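Local atomic coordinates of NanS-p (PDB entry 6YP6), a protein that is a carbohydrate-binding esterase from a Shiga toxin-encoding bacteriophage that probably removes acetyl groups from sialic acids. Residues G71-F77 with I209-E215. Numbering follows the deposited sequence. Where two conformers were deposited one is given.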
loop_
_atom_site.group_PDB
_atom_site.type_symbol
_atom_site.label_atom_id
_atom_site.label_comp_id
_atom_site.label_asym_id
_atom_site.label_seq_id
_atom_site.Cartn_x
_atom_site.Cartn_y
_atom_site.Cartn_z
ATOM N N GLY A 71 -13.691 2.677 6.606
ATOM C CA GLY A 71 -13.287 1.434 5.963
ATOM C C GLY A 71 -11.794 1.243 6.155
ATOM O O GLY A 71 -11.210 1.793 7.081
ATOM N N GLN A 72 -11.193 0.460 5.261
ATOM C CA GLN A 72 -9.775 0.166 5.389
ATOM C C GLN A 72 -9.137 -0.056 4.026
ATOM O O GLN A 72 -9.782 -0.512 3.081
ATOM C CB GLN A 72 -9.525 -1.088 6.240
ATOM C CG GLN A 72 -10.035 -1.028 7.662
ATOM C CD GLN A 72 -9.398 -2.090 8.523
ATOM O OE1 GLN A 72 -9.012 -3.157 8.040
ATOM N NE2 GLN A 72 -9.243 -1.789 9.795
ATOM N N ILE A 73 -7.848 0.274 3.949
ATOM C CA ILE A 73 -6.939 -0.163 2.895
ATOM C C ILE A 73 -6.054 -1.219 3.546
ATOM O O ILE A 73 -5.482 -0.956 4.607
ATOM C CB ILE A 73 -6.070 1.008 2.407
ATOM C CG1 ILE A 73 -6.916 2.201 1.945
ATOM C CG2 ILE A 73 -5.092 0.539 1.324
ATOM C CD1 ILE A 73 -6.108 3.458 1.670
ATOM N N ARG A 74 -5.944 -2.408 2.948
ATOM C CA ARG A 74 -5.228 -3.496 3.613
ATOM C C ARG A 74 -4.390 -4.311 2.639
ATOM O O ARG A 74 -4.692 -4.417 1.445
ATOM C CB ARG A 74 -6.158 -4.428 4.401
ATOM C CG ARG A 74 -7.252 -5.055 3.604
ATOM C CD ARG A 74 -7.970 -6.088 4.451
ATOM N NE ARG A 74 -9.126 -6.690 3.792
ATOM C CZ ARG A 74 -9.081 -7.768 3.011
ATOM N NH1 ARG A 74 -7.933 -8.362 2.739
ATOM N NH2 ARG A 74 -10.200 -8.240 2.487
ATOM N N CYS A 75 -3.338 -4.919 3.182
ATOM C CA CYS A 75 -2.490 -5.827 2.432
ATOM C C CYS A 75 -1.864 -6.836 3.382
ATOM O O CYS A 75 -1.404 -6.470 4.462
ATOM C CB CYS A 75 -1.381 -5.037 1.727
ATOM S SG CYS A 75 -0.163 -6.006 0.792
ATOM N N ARG A 76 -1.804 -8.089 2.946
ATOM C CA ARG A 76 -1.041 -9.132 3.622
ATOM C C ARG A 76 0.100 -9.536 2.694
ATOM O O ARG A 76 -0.132 -9.841 1.514
ATOM C CB ARG A 76 -1.942 -10.316 3.983
ATOM C CG ARG A 76 -1.194 -11.439 4.697
ATOM C CD ARG A 76 -2.128 -12.403 5.411
ATOM N NE ARG A 76 -1.395 -13.381 6.225
ATOM C CZ ARG A 76 -1.050 -14.612 5.837
ATOM N NH1 ARG A 76 -1.369 -15.080 4.635
ATOM N NH2 ARG A 76 -0.386 -15.394 6.674
ATOM N N PHE A 77 1.326 -9.528 3.224
ATOM C CA PHE A 77 2.524 -9.644 2.402
ATOM C C PHE A 77 3.637 -10.297 3.206
ATOM O O PHE A 77 3.616 -10.322 4.436
ATOM C CB PHE A 77 2.983 -8.253 1.890
ATOM C CG PHE A 77 3.512 -7.376 2.984
ATOM C CD1 PHE A 77 2.646 -6.650 3.793
ATOM C CD2 PHE A 77 4.869 -7.319 3.250
ATOM C CE1 PHE A 77 3.140 -5.884 4.842
ATOM C CE2 PHE A 77 5.357 -6.554 4.293
ATOM C CZ PHE A 77 4.493 -5.830 5.087
ATOM N N ILE A 209 2.691 -11.308 -2.190
ATOM C CA ILE A 209 1.424 -10.685 -1.831
ATOM C C ILE A 209 0.361 -11.767 -1.723
ATOM O O ILE A 209 0.157 -12.546 -2.660
ATOM C CB ILE A 209 1.011 -9.626 -2.871
ATOM C CG1 ILE A 209 2.076 -8.560 -3.041
ATOM C CG2 ILE A 209 -0.360 -9.046 -2.514
ATOM C CD1 ILE A 209 2.287 -7.738 -1.859
ATOM N N ASP A 210 -0.321 -11.807 -0.586
ATOM C CA ASP A 210 -1.476 -12.673 -0.377
ATOM C C ASP A 210 -2.747 -11.986 -0.868
ATOM O O ASP A 210 -3.541 -12.580 -1.603
ATOM C CB ASP A 210 -1.577 -12.976 1.125
ATOM C CG ASP A 210 -2.457 -14.159 1.439
ATOM O OD1 ASP A 210 -2.420 -15.149 0.681
ATOM O OD2 ASP A 210 -3.121 -14.145 2.502
ATOM N N SER A 211 -2.934 -10.733 -0.458
ATOM C CA SER A 211 -4.110 -9.969 -0.823
ATOM C C SER A 211 -3.818 -8.483 -0.685
ATOM O O SER A 211 -2.936 -8.063 0.074
ATOM C CB SER A 211 -5.290 -10.343 0.076
ATOM O OG SER A 211 -5.003 -10.029 1.427
ATOM N N ILE A 212 -4.590 -7.696 -1.441
ATOM C CA ILE A 212 -4.679 -6.242 -1.326
ATOM C C ILE A 212 -6.159 -5.919 -1.428
ATOM O O ILE A 212 -6.840 -6.464 -2.299
ATOM C CB ILE A 212 -3.954 -5.525 -2.483
ATOM C CG1 ILE A 212 -2.478 -5.899 -2.543
ATOM C CG2 ILE A 212 -4.119 -4.004 -2.373
ATOM C CD1 ILE A 212 -1.813 -5.524 -3.843
ATOM N N ALA A 213 -6.670 -5.041 -0.574
ATOM C CA ALA A 213 -8.075 -4.680 -0.706
ATOM C C ALA A 213 -8.336 -3.289 -0.156
ATOM O O ALA A 213 -7.613 -2.799 0.715
ATOM C CB ALA A 213 -9.000 -5.670 0.015
ATOM N N VAL A 214 -9.394 -2.666 -0.665
ATOM C CA VAL A 214 -10.012 -1.519 -0.018
ATOM C C VAL A 214 -11.447 -1.909 0.267
ATOM O O VAL A 214 -12.159 -2.363 -0.638
ATOM C CB VAL A 214 -9.925 -0.235 -0.860
ATOM C CG1 VAL A 214 -10.581 0.914 -0.108
ATOM C CG2 VAL A 214 -8.478 0.094 -1.190
ATOM N N GLU A 215 -11.858 -1.756 1.517
ATOM C CA GLU A 215 -13.206 -2.085 1.961
ATOM C C GLU A 215 -13.830 -0.839 2.566
ATOM O O GLU A 215 -13.133 0.000 3.152
ATOM C CB GLU A 215 -13.161 -3.234 2.975
ATOM C CG GLU A 215 -12.756 -4.557 2.330
ATOM C CD GLU A 215 -12.401 -5.660 3.312
ATOM O OE1 GLU A 215 -11.978 -5.371 4.457
ATOM O OE2 GLU A 215 -12.542 -6.839 2.924
HETATM O O HOH W 1 -5.287 -7.729 2.985
#
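R74 reaches from its own strand across A213 to the carboxylate of E215. With chi1 at 57°, R74 CG sits between the backbone N and the carbonyl carbon, 3.7 Å from A213 O; R74 CD, next in the extended chain, lies 4.1 Å from E215 OE1. R74 NE makes a weak bond of 3.2 Å to E215 OE1. A213 CB lies against the centre of one guanidinium face, 3.7 Å from R74 CZ. R74 NH2 ends in a nearly straight salt bridge to E215 OE2 at 2.8 Å; OE2 lies in the guanidinium plane, yet NH2 comes from above the carboxylate plane, the planes being 67° apart. R74 NH1 gives a hydrogen to a water that also bonds S211 OG, and these partners help hold the group's rotation. The strands pair antiparallel with a classic beta bulge, where D210 and S211 both face R76, before F77 pairs with I209. D210 OD2 takes R76 NH1 at 2.9 Å and also bonds T38, while W152 makes a cation-pi contact with R76. Strand 71-79 runs between strands 152-159 and 207-216; on the other face I73, C75, F77 and I209 pack onto strand 88-95 of the second sheet, within a two-sheet beta sandwich.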